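Local coordinates for solute-binding protein Csal_2479 (Chromohalobacter salexigens, PDB 4P1L) that is a periplasmic protein that binds D-glucuronate and probably delivers it to a TRAP-type permease for transport into the cytoplasm, at residues V101-F106 with D172-M177. Sequence-based numbering, arbitrary orientation.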
ATOM      1  N   VAL A 101       8.759  -8.712   2.676  1.00 16.14           N
ATOM      2  CA  VAL A 101       9.987  -7.942   2.485  1.00 14.71           C
ATOM      3  C   VAL A 101       9.656  -6.473   2.241  1.00 14.08           C
ATOM      4  O   VAL A 101      10.377  -5.589   2.697  1.00 14.83           O
ATOM      5  CB  VAL A 101      10.811  -8.509   1.308  1.00 18.61           C
ATOM      6  CG1 VAL A 101      11.964  -7.578   0.942  1.00 16.62           C
ATOM      7  CG2 VAL A 101      11.349  -9.897   1.669  1.00 20.28           C
ATOM      8  N   LEU A 102       8.545  -6.218   1.550  1.00 13.78           N
ATOM      9  CA  LEU A 102       8.138  -4.873   1.189  1.00 14.22           C
ATOM     10  C   LEU A 102       7.666  -4.068   2.387  1.00 15.73           C
ATOM     11  O   LEU A 102       7.562  -2.850   2.313  1.00 14.22           O
ATOM     12  CB  LEU A 102       7.020  -4.925   0.137  1.00 13.82           C
ATOM     13  CG  LEU A 102       7.416  -5.624  -1.143  1.00 15.78           C
ATOM     14  CD1 LEU A 102       6.164  -5.781  -2.054  1.00 14.57           C
ATOM     15  CD2 LEU A 102       8.558  -4.915  -1.856  1.00 15.30           C
ATOM     16  N   SER A 103       7.369  -4.759   3.480  1.00 13.25           N
ATOM     17  CA  SER A 103       6.924  -4.107   4.719  1.00 13.51           C
ATOM     18  C   SER A 103       8.058  -3.897   5.693  1.00 15.33           C
ATOM     19  O   SER A 103       7.836  -3.441   6.810  1.00 14.41           O
ATOM     20  CB  SER A 103       5.821  -4.938   5.375  1.00 14.53           C
ATOM     21  OG  SER A 103       4.629  -4.830   4.633  1.00 16.23           O
ATOM     22  N   LEU A 104       9.285  -4.207   5.285  1.00 14.44           N
ATOM     23  CA  LEU A 104      10.409  -3.825   6.122  1.00 14.04           C
ATOM     24  C   LEU A 104      10.555  -2.305   6.072  1.00 13.64           C
ATOM     25  O   LEU A 104      10.649  -1.727   4.984  1.00 15.51           O
ATOM     26  CB  LEU A 104      11.690  -4.565   5.689  1.00 14.01           C
ATOM     27  CG  LEU A 104      11.737  -6.081   5.947  1.00 14.55           C
ATOM     28  CD1 LEU A 104      12.865  -6.775   5.153  1.00 15.06           C
ATOM     29  CD2 LEU A 104      11.913  -6.372   7.461  1.00 17.65           C
ATOM     30  N   PRO A 105      10.543  -1.644   7.242  1.00 13.71           N
ATOM     31  CA  PRO A 105      10.615  -0.182   7.262  1.00 13.10           C
ATOM     32  C   PRO A 105      11.877   0.348   6.584  1.00 16.35           C
ATOM     33  O   PRO A 105      12.967  -0.199   6.783  1.00 16.18           O
ATOM     34  CB  PRO A 105      10.578   0.169   8.761  1.00 15.43           C
ATOM     35  CG  PRO A 105       9.851  -1.004   9.380  1.00 14.34           C
ATOM     36  CD  PRO A 105      10.330  -2.202   8.589  1.00 13.38           C
ATOM     37  N   PHE A 106      11.721   1.393   5.789  1.00 14.43           N
ATOM     38  CA  PHE A 106      12.861   2.037   5.111  1.00 13.04           C
ATOM     39  C   PHE A 106      13.591   1.166   4.088  1.00 15.83           C
ATOM     40  O   PHE A 106      14.709   1.479   3.692  1.00 16.81           O
ATOM     41  CB  PHE A 106      13.866   2.587   6.160  1.00 17.59           C
ATOM     42  CG  PHE A 106      13.249   3.563   7.123  1.00 16.21           C
ATOM     43  CD1 PHE A 106      13.048   4.893   6.753  1.00 17.71           C
ATOM     44  CD2 PHE A 106      12.836   3.162   8.396  1.00 14.82           C
ATOM     45  CE1 PHE A 106      12.479   5.784   7.627  1.00 14.34           C
ATOM     46  CE2 PHE A 106      12.264   4.073   9.270  1.00 17.51           C
ATOM     47  CZ  PHE A 106      12.075   5.363   8.889  1.00 14.46           C
ATOM     48  N   ASP A 172       2.212  -7.952  11.493  1.00 14.81           N
ATOM     49  CA  ASP A 172       2.938  -7.903  12.762  1.00 14.90           C
ATOM     50  C   ASP A 172       4.187  -7.019  12.653  1.00 15.89           C
ATOM     51  O   ASP A 172       4.631  -6.444  13.647  1.00 15.14           O
ATOM     52  CB  ASP A 172       3.389  -9.309  13.195  1.00 16.95           C
ATOM     53  CG  ASP A 172       2.242 -10.200  13.645  1.00 22.96           C
ATOM     54  OD1 ASP A 172       1.103  -9.705  13.766  1.00 20.08           O
ATOM     55  OD2 ASP A 172       2.502 -11.396  13.899  1.00 23.09           O
ATOM     56  N   LEU A 173       4.765  -6.930  11.460  1.00 14.30           N
ATOM     57  CA  LEU A 173       5.947  -6.097  11.264  1.00 14.17           C
ATOM     58  C   LEU A 173       5.697  -4.648  11.663  1.00 14.11           C
ATOM     59  O   LEU A 173       6.616  -3.977  12.164  1.00 15.53           O
ATOM     60  CB  LEU A 173       6.445  -6.121   9.813  1.00 14.28           C
ATOM     61  CG  LEU A 173       7.233  -7.359   9.403  1.00 14.82           C
ATOM     62  CD1 LEU A 173       7.567  -7.361   7.918  1.00 16.07           C
ATOM     63  CD2 LEU A 173       8.525  -7.462  10.212  1.00 15.13           C
ATOM     64  N   TYR A 174       4.481  -4.169  11.423  1.00 13.55           N
ATOM     65  CA  TYR A 174       4.107  -2.780  11.763  1.00 13.29           C
ATOM     66  C   TYR A 174       4.003  -2.548  13.268  1.00 13.92           C
ATOM     67  O   TYR A 174       4.286  -1.473  13.746  1.00 13.24           O
ATOM     68  CB  TYR A 174       2.788  -2.364  11.090  1.00 13.21           C
ATOM     69  CG  TYR A 174       2.769  -2.585   9.593  1.00 13.33           C
ATOM     70  CD1 TYR A 174       3.933  -2.479   8.845  1.00 13.42           C
ATOM     71  CD2 TYR A 174       1.592  -2.930   8.941  1.00 13.49           C
ATOM     72  CE1 TYR A 174       3.926  -2.692   7.461  1.00 13.67           C
ATOM     73  CE2 TYR A 174       1.568  -3.163   7.579  1.00 13.73           C
ATOM     74  CZ  TYR A 174       2.728  -3.053   6.838  1.00 14.93           C
ATOM     75  OH  TYR A 174       2.695  -3.261   5.471  1.00 14.85           O
ATOM     76  N   VAL A 175       3.547  -3.549  14.013  1.00 14.73           N
ATOM     77  CA  VAL A 175       3.559  -3.434  15.475  1.00 17.41           C
ATOM     78  C   VAL A 175       5.011  -3.401  15.971  1.00 18.57           C
ATOM     79  O   VAL A 175       5.384  -2.585  16.828  1.00 15.12           O
ATOM     80  CB  VAL A 175       2.769  -4.583  16.111  1.00 14.19           C
ATOM     81  CG1 VAL A 175       2.857  -4.536  17.653  1.00 14.63           C
ATOM     82  CG2 VAL A 175       1.336  -4.553  15.633  1.00 15.77           C
ATOM     83  N   GLN A 176       5.844  -4.286  15.424  1.00 15.83           N
ATOM     84  CA  GLN A 176       7.246  -4.280  15.772  1.00 14.43           C
ATOM     85  C   GLN A 176       7.846  -2.917  15.437  1.00 14.24           C
ATOM     86  O   GLN A 176       8.625  -2.358  16.227  1.00 15.79           O
ATOM     87  CB  GLN A 176       7.990  -5.424  15.076  1.00 16.91           C
ATOM     88  CG  GLN A 176       9.212  -5.872  15.803  1.00 25.73           C
ATOM     89  CD  GLN A 176       9.926  -7.003  15.094  1.00 28.74           C
ATOM     90  OE1 GLN A 176       9.529  -7.417  13.990  1.00 16.60           O
ATOM     91  NE2 GLN A 176      11.009  -7.486  15.703  1.00 29.51           N
HETATM   92  N   MSE A 177       7.488  -2.380  14.282  1.00 13.90           N
HETATM   93  CA  MSE A 177       7.987  -1.061  13.864  1.00 15.06           C
HETATM   94  C   MSE A 177       7.652   0.053  14.875  1.00 13.83           C
HETATM   95  O   MSE A 177       8.553   0.767  15.338  1.00 14.29           O
HETATM   96  CB  MSE A 177       7.416  -0.696  12.494  1.00 16.26           C
HETATM   97  CG  MSE A 177       7.772   0.694  12.016  1.00 13.72           C
HETATM   98 SE   MSE A 177       6.884   1.133  10.341  1.00 17.86          SE
HETATM   99  CE  MSE A 177       5.135   1.587  11.145  1.00 21.03           C
TER
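Ser103 meets Tyr174 and Leu173 where a loop packs on helix 172-181, in the two-lobed fold of a TRAP solute-binding protein. The loop follows strand 84-88 and precedes helix 111-118. Ser103 points toward the helix. Its OG forms a hydrogen bond of 2.6 Å with Tyr174 OH, and either hydroxyl could be the donor. The serine hydroxyl lies obliquely to the phenol ring. Ser103 CB also packs against the ring, 3.6 Å from Tyr174 CE1. Its other neighbour is Leu173, whose CD1 lies 3.9 Å from Ser103 CB. In Leu173, CG stands anti to the carbonyl carbon (chi1 -78°), which helps bring this methyl to the serine. A phenylalanine in place of Tyr174 would probably keep much of the ring packing but leave Ser103 OG without this hydroxyl partner in a buried place. Tyr174 also touches Leu230 and Leu232. Its side chain lies about 6 Å from that of the glucuronate-binding Arg146, which places this end of the contact near the sugar site. Leu104 starts away from the helix, yet its CD2 makes a loose apolar contact with Leu173 CD1. Helix 301-310 touches both leucines, with Tyr304 against Leu104 and Ile303 against Leu173. Pro105 CB leaves the backbone toward the helix, and the ring packs against Met177, a selenomethionine. The two side chains run past each other in opposite directions. In Met177, CG stands anti to the backbone N (chi1 175°), and the extended chain carries CG and SE past the proline ring. Pro105 CG lies 3.8 Å from Met177 CG and 3.8 Å from its SE atom.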